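Local atomic coordinates of glycoside hydrolase, family 11\:clostridium cellulosome enzyme, dockerin type i\:polysaccharide (Clostridium thermocellum, PDB entry 2C71), a protein that probably removes acetyl groups from acetylated xylan as a metal-dependent family 4 carbohydrate esterase of the plant cell-wall-degrading cellulosome. Residues F36-R42 with G62-Y68; D12-D16 with D156-E160. All coordinates share one frame. Residues are numbered along the deposited sequence.

Interaction 1 of 2, residues F36-R42 with G62-Y68; sequences FMVVGQR and GNHSWSY. With MG (magnesium ion), chain B.
Two neighbouring parallel strands, joined by the helix 45-56 in a beta-alpha-beta unit, end here and run on side by side as loops. Met37 faces Gly62 (CA to CA 4.4 Å) and Val38 faces Asn63. The backbone ladder comprises Gly62 N to Phe36 O (2.8 Å), Val38 N to Gly62 O (3.0 Å) and His64 N to Val38 O (2.8 Å). Past the strands it continues with Gly40 N to Ser65 O and Gln41 N to Trp66 O (both 2.9 Å), where residues 40-42 form a 3-10 turn. Ser65 has positive phi (79°); its N bonds Asn63 OD1 (2.8 Å), an Asx turn, and its OG accepts from Ser67 N (3.1 Å), an ST turn.

Among side chains, Gln41 lays CG over the Trp66 indole, 3.7 Å from the five-membered ring centroid, a CH-pi contact. Val39 CG1 lies over the Tyr68 ring, 4.1 Å from its centroid. Gly40 CA is 3.6 Å from Trp66 CE3, and a CB would clash with the ring.

Polar side-chain ends pair too: Ser67 OG donates to Gln41 OE1 (2.7 Å), and Arg42 NE to Tyr68 OH (2.9 Å), which also bonds the Asp13 carbonyl. His64, chi1 t, binds magnesium through NE2 (2.2 Å), alongside Asp13 and four waters. Its ND1 bonds Arg102 O, which orients the ring and leaves NE2 to the metal.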
loop_
_atom_site.group_PDB
_atom_site.type_symbol
_atom_site.label_atom_id
_atom_site.label_comp_id
_atom_site.label_asym_id
_atom_site.label_seq_id
_atom_site.Cartn_x
_atom_site.Cartn_y
_atom_site.Cartn_z
ATOM N N PHE A 36 3.769 0.287 -1.935
ATOM C CA PHE A 36 2.759 0.742 -2.915
ATOM C C PHE A 36 1.938 -0.454 -3.362
ATOM O O PHE A 36 2.499 -1.414 -3.893
ATOM C CB PHE A 36 3.437 1.414 -4.108
ATOM C CG PHE A 36 4.120 2.694 -3.746
ATOM C CD1 PHE A 36 5.409 2.715 -3.210
ATOM C CD2 PHE A 36 3.443 3.910 -3.876
ATOM C CE1 PHE A 36 5.964 3.909 -2.814
ATOM C CE2 PHE A 36 4.030 5.100 -3.485
ATOM C CZ PHE A 36 5.306 5.075 -2.960
ATOM N N MET A 37 0.638 -0.388 -3.155
ATOM C CA MET A 37 -0.316 -1.437 -3.568
ATOM C C MET A 37 -0.901 -0.960 -4.892
ATOM O O MET A 37 -1.711 -0.020 -4.930
ATOM C CB MET A 37 -1.393 -1.669 -2.496
ATOM C CG MET A 37 -0.843 -1.905 -1.114
ATOM S SD MET A 37 0.332 -3.255 -0.889
ATOM C CE MET A 37 -0.819 -4.643 -0.941
ATOM N N VAL A 38 -0.412 -1.553 -5.970
ATOM C CA VAL A 38 -0.656 -1.019 -7.328
ATOM C C VAL A 38 -1.759 -1.765 -8.042
ATOM O O VAL A 38 -2.090 -2.933 -7.774
ATOM C CB VAL A 38 0.638 -1.018 -8.171
ATOM C CG1 VAL A 38 1.710 -0.158 -7.507
ATOM C CG2 VAL A 38 1.134 -2.396 -8.472
ATOM N N VAL A 39 -2.363 -1.055 -8.971
ATOM C CA VAL A 39 -3.508 -1.526 -9.764
ATOM C C VAL A 39 -2.993 -1.887 -11.153
ATOM O O VAL A 39 -2.376 -1.074 -11.864
ATOM C CB VAL A 39 -4.600 -0.434 -9.805
ATOM C CG1 VAL A 39 -5.748 -0.843 -10.727
ATOM C CG2 VAL A 39 -5.099 -0.181 -8.398
ATOM N N GLY A 40 -3.230 -3.142 -11.556
ATOM C CA GLY A 40 -2.628 -3.674 -12.763
ATOM C C GLY A 40 -2.891 -2.881 -14.038
ATOM O O GLY A 40 -1.989 -2.706 -14.867
ATOM N N GLN A 41 -4.109 -2.387 -14.205
ATOM C CA GLN A 41 -4.495 -1.492 -15.345
ATOM C C GLN A 41 -3.604 -0.348 -15.541
ATOM O O GLN A 41 -3.541 0.190 -16.661
ATOM C CB GLN A 41 -5.929 -0.927 -15.227
ATOM C CG GLN A 41 -6.936 -1.932 -15.731
ATOM C CD GLN A 41 -8.396 -1.565 -15.435
ATOM O OE1 GLN A 41 -8.689 -0.831 -14.511
ATOM N NE2 GLN A 41 -9.316 -2.071 -16.280
ATOM N N ARG A 42 -2.989 0.140 -14.475
ATOM C CA ARG A 42 -2.154 1.340 -14.508
ATOM C C ARG A 42 -0.678 1.053 -14.739
ATOM O O ARG A 42 0.093 2.005 -14.884
ATOM C CB ARG A 42 -2.297 2.121 -13.209
ATOM C CG ARG A 42 -3.555 2.997 -13.169
ATOM C CD ARG A 42 -3.542 3.958 -12.016
ATOM N NE ARG A 42 -4.621 4.927 -11.944
ATOM C CZ ARG A 42 -4.485 6.233 -12.177
ATOM N NH1 ARG A 42 -3.384 6.789 -12.657
ATOM N NH2 ARG A 42 -5.509 7.023 -11.934
ATOM N N GLY A 62 3.065 -4.158 -3.680
ATOM C CA GLY A 62 2.048 -5.167 -3.504
ATOM C C GLY A 62 0.937 -5.037 -4.535
ATOM O O GLY A 62 0.967 -4.204 -5.435
ATOM N N ASN A 63 -0.054 -5.936 -4.411
ATOM C CA ASN A 63 -1.089 -6.120 -5.427
ATOM C C ASN A 63 -2.416 -5.525 -4.935
ATOM O O ASN A 63 -2.892 -5.925 -3.860
ATOM C CB ASN A 63 -1.200 -7.633 -5.678
ATOM C CG ASN A 63 -2.041 -8.040 -6.837
ATOM O OD1 ASN A 63 -3.155 -7.533 -7.052
ATOM N ND2 ASN A 63 -1.564 -9.024 -7.613
ATOM N N HIS A 64 -3.004 -4.577 -5.696
ATOM C CA HIS A 64 -4.328 -4.029 -5.361
ATOM C C HIS A 64 -5.328 -4.410 -6.482
ATOM O O HIS A 64 -6.306 -3.672 -6.724
ATOM C CB HIS A 64 -4.210 -2.497 -5.224
ATOM C CG HIS A 64 -5.365 -1.806 -4.541
ATOM N ND1 HIS A 64 -6.073 -2.352 -3.485
ATOM C CD2 HIS A 64 -5.868 -0.551 -4.717
ATOM C CE1 HIS A 64 -7.002 -1.484 -3.085
ATOM N NE2 HIS A 64 -6.887 -0.380 -3.806
ATOM N N SER A 65 -5.080 -5.552 -7.138
ATOM C CA SER A 65 -5.945 -6.077 -8.202
ATOM C C SER A 65 -5.744 -5.391 -9.546
ATOM O O SER A 65 -5.042 -4.368 -9.624
ATOM C CB SER A 65 -7.435 -6.066 -7.827
ATOM O OG SER A 65 -8.125 -4.922 -8.345
ATOM N N TRP A 66 -6.374 -5.955 -10.587
ATOM C CA TRP A 66 -6.247 -5.389 -11.926
ATOM C C TRP A 66 -6.951 -4.038 -12.064
ATOM O O TRP A 66 -6.550 -3.223 -12.916
ATOM C CB TRP A 66 -6.779 -6.383 -12.971
ATOM C CG TRP A 66 -6.584 -5.928 -14.374
ATOM C CD1 TRP A 66 -7.537 -5.444 -15.219
ATOM C CD2 TRP A 66 -5.358 -5.907 -15.096
ATOM N NE1 TRP A 66 -6.968 -5.112 -16.433
ATOM C CE2 TRP A 66 -5.627 -5.382 -16.376
ATOM C CE3 TRP A 66 -4.053 -6.276 -14.781
ATOM C CZ2 TRP A 66 -4.612 -5.210 -17.337
ATOM C CZ3 TRP A 66 -3.059 -6.097 -15.729
ATOM C CH2 TRP A 66 -3.346 -5.579 -16.988
ATOM N N SER A 67 -8.022 -3.830 -11.291
ATOM C CA SER A 67 -8.865 -2.658 -11.490
ATOM C C SER A 67 -9.371 -2.148 -10.138
ATOM O O SER A 67 -8.706 -2.312 -9.095
ATOM C CB SER A 67 -9.964 -2.952 -12.500
ATOM O OG SER A 67 -10.654 -1.771 -12.922
ATOM N N TYR A 68 -10.544 -1.505 -10.168
ATOM C CA TYR A 68 -11.078 -0.764 -9.030
ATOM C C TYR A 68 -12.425 -1.339 -8.547
ATOM O O TYR A 68 -13.141 -0.703 -7.769
ATOM C CB TYR A 68 -11.218 0.740 -9.369
ATOM C CG TYR A 68 -9.885 1.391 -9.654
ATOM C CD1 TYR A 68 -9.038 1.789 -8.600
ATOM C CD2 TYR A 68 -9.382 1.513 -10.943
ATOM C CE1 TYR A 68 -7.799 2.383 -8.814
ATOM C CE2 TYR A 68 -8.089 2.143 -11.164
ATOM C CZ TYR A 68 -7.356 2.503 -10.057
ATOM O OH TYR A 68 -6.110 3.079 -10.356
HETATM MG MG MG B . -8.266 1.357 -3.806
HETATM O O HOH W 1 -8.384 -3.378 -18.624
HETATM O O HOH W 2 -7.669 2.085 -1.994
HETATM O O HOH W 3 -9.244 0.549 -5.409
HETATM O O HOH W 4 -9.558 2.980 -3.967
HETATM O O HOH W 5 -9.695 0.301 -2.524
#

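Interaction 2 of 2, residues D12-D16 with D156-E160; sequences DDGPD and DVQPE. With MG (magnesium ion), chain B.
Val157 turns its CB toward the loop 12-16 and, with chi1 t, sets CG2 against Gly14 CA (3.5 Å) and Asp16 CB (3.6 Å). Both segments are loops after parallel strands, 6-12 and 151-155, of the polysaccharide deacetylase (NodB homology) fold, where the metal site lies at the strand ends. Nearest CA pairs are Asp12 with Asp156 (6.0 Å) and Gly14 with Val157 (5.4 Å).

One direct backbone hydrogen bond joins them, Asp156 N to Asp12 O at 3.1 Å. Asp156, chi1 p, brings OD1 to 2.6 Å from Asp12 O, and OD2 bonds Thr20. Water 6 bridges the loops, accepting from Gly14 N (2.9 Å) and lying 2.7 Å from Asp156 OD1. Gly14 leaves room for this packing: a CB there would clash with Asp156 OD2.

The 12-16 loop turns sharply. Asp13 has positive phi (90°), the Gly14-Pro15 peptide is cis, and Asp16 N-caps helix 17-30 with OD1 on Leu19 N, its OD2 forming a salt bridge with Arg42. Asp13 CB packs on Val157 O (3.4 Å), while its OD2 lies 3.0 Å from Gln158 NE2.

The adjacent aspartates serve the metal differently. Asp12 OD2 is 3.0 Å from water 2, a metal ligand, and its OD1 pairs with Arg102. Asp13 binds directly, and His64 and four waters complete six-fold coordination. Asp13 OD1 sits 2.1 Å from the magnesium, and OD2 accepts from metal-bound water 4 at 2.6 Å.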
loop_
_atom_site.group_PDB
_atom_site.type_symbol
_atom_site.label_atom_id
_atom_site.label_comp_id
_atom_site.label_asym_id
_atom_site.label_seq_id
_atom_site.Cartn_x
_atom_site.Cartn_y
_atom_site.Cartn_z
ATOM N N ASP A 12 -2.239 3.152 -1.828
ATOM C CA ASP A 12 -3.041 2.461 -2.835
ATOM C C ASP A 12 -3.184 3.271 -4.124
ATOM O O ASP A 12 -3.037 4.495 -4.118
ATOM C CB ASP A 12 -4.424 2.121 -2.276
ATOM C CG ASP A 12 -4.393 0.947 -1.317
ATOM O OD1 ASP A 12 -3.337 0.288 -1.215
ATOM O OD2 ASP A 12 -5.426 0.684 -0.665
ATOM N N ASP A 13 -3.649 2.600 -5.173
ATOM C CA ASP A 13 -4.442 3.084 -6.320
ATOM C C ASP A 13 -3.621 3.571 -7.511
ATOM O O ASP A 13 -4.196 3.913 -8.558
ATOM C CB ASP A 13 -5.492 4.160 -5.993
ATOM C CG ASP A 13 -6.765 3.618 -5.316
ATOM O OD1 ASP A 13 -6.823 2.433 -4.900
ATOM O OD2 ASP A 13 -7.723 4.433 -5.201
ATOM N N GLY A 14 -2.289 3.581 -7.369
ATOM C CA GLY A 14 -1.405 3.964 -8.446
ATOM C C GLY A 14 -0.887 2.770 -9.239
ATOM O O GLY A 14 -1.415 1.666 -9.133
ATOM N N PRO A 15 0.123 2.992 -10.104
ATOM C CA PRO A 15 0.925 4.210 -10.203
ATOM C C PRO A 15 0.338 5.267 -11.107
ATOM O O PRO A 15 -0.330 4.953 -12.101
ATOM C CB PRO A 15 2.220 3.658 -10.871
ATOM C CG PRO A 15 1.723 2.537 -11.737
ATOM C CD PRO A 15 0.692 1.864 -10.898
ATOM N N ASP A 16 0.670 6.507 -10.809
ATOM C CA ASP A 16 0.401 7.650 -11.691
ATOM C C ASP A 16 1.679 8.445 -11.791
ATOM O O ASP A 16 2.244 8.836 -10.768
ATOM C CB ASP A 16 -0.732 8.481 -11.091
ATOM C CG ASP A 16 -1.139 9.670 -11.937
ATOM O OD1 ASP A 16 -0.449 10.692 -11.946
ATOM O OD2 ASP A 16 -2.176 9.548 -12.605
ATOM N N ASP A 156 -1.789 7.091 -2.881
ATOM C CA ASP A 156 -0.945 8.005 -3.680
ATOM C C ASP A 156 -1.758 8.649 -4.762
ATOM O O ASP A 156 -1.419 9.761 -5.203
ATOM C CB ASP A 156 0.358 7.420 -4.178
ATOM C CG ASP A 156 0.210 6.111 -4.921
ATOM O OD1 ASP A 156 -0.551 5.234 -4.468
ATOM O OD2 ASP A 156 0.993 5.952 -5.916
ATOM N N VAL A 157 -2.821 8.005 -5.244
ATOM C CA VAL A 157 -3.571 8.483 -6.379
ATOM C C VAL A 157 -5.061 8.550 -6.004
ATOM O O VAL A 157 -5.652 7.550 -5.601
ATOM C CB VAL A 157 -3.366 7.526 -7.589
ATOM C CG1 VAL A 157 -4.082 8.085 -8.815
ATOM C CG2 VAL A 157 -1.861 7.383 -7.905
ATOM N N GLN A 158 -5.639 9.734 -6.157
ATOM C CA GLN A 158 -7.077 10.029 -5.968
ATOM C C GLN A 158 -7.358 11.264 -6.795
ATOM O O GLN A 158 -6.463 12.038 -7.110
ATOM C CB GLN A 158 -7.399 10.372 -4.519
ATOM C CG GLN A 158 -7.503 9.167 -3.595
ATOM C CD GLN A 158 -8.697 8.367 -3.903
ATOM O OE1 GLN A 158 -9.873 8.865 -3.726
ATOM N NE2 GLN A 158 -8.508 7.141 -4.306
ATOM N N PRO A 159 -8.640 11.507 -7.109
ATOM C CA PRO A 159 -9.023 12.805 -7.686
ATOM C C PRO A 159 -8.581 13.946 -6.770
ATOM O O PRO A 159 -8.626 13.835 -5.550
ATOM C CB PRO A 159 -10.564 12.706 -7.808
ATOM C CG PRO A 159 -10.835 11.196 -7.912
ATOM C CD PRO A 159 -9.805 10.606 -6.951
ATOM N N GLU A 160 -8.217 15.059 -7.396
ATOM C CA GLU A 160 -7.727 16.217 -6.638
ATOM C C GLU A 160 -8.832 17.170 -6.237
ATOM O O GLU A 160 -9.918 17.148 -6.823
ATOM C CB GLU A 160 -6.644 16.898 -7.415
ATOM C CG GLU A 160 -5.465 15.935 -7.573
ATOM C CD GLU A 160 -4.309 16.495 -8.347
ATOM O OE1 GLU A 160 -3.465 17.193 -7.754
ATOM O OE2 GLU A 160 -4.238 16.202 -9.556
HETATM MG MG MG B . -8.266 1.357 -3.806
HETATM O O HOH W 2 -7.669 2.085 -1.994
HETATM O O HOH W 4 -9.558 2.980 -3.967
HETATM O O HOH W 6 -0.395 2.694 -5.388
HETATM O O HOH W 3 -9.244 0.549 -5.409
HETATM O O HOH W 5 -9.695 0.301 -2.524
#

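In the fold
From the N terminus, strand 6-12 leads straight into residues 12-16, the first half of interaction 2, whose partner 156-160 arrives only after strand 151-155, so that contact closes a loop of 139 intervening residues. Within this span, strand 35-38, helix 45-56 and strand 60-63 follow; interaction 1 closes this short unit, with 19 residues between its segments, and is therefore nested in the longer loop. Strand 6-12 pairs with both 35-38 and 151-155, setting the contacts side by side, centres 10 Å apart. They join directly through Val39 N to Gly14 O (2.9 Å), and Asp13 and His64 contribute one magnesium ligand each.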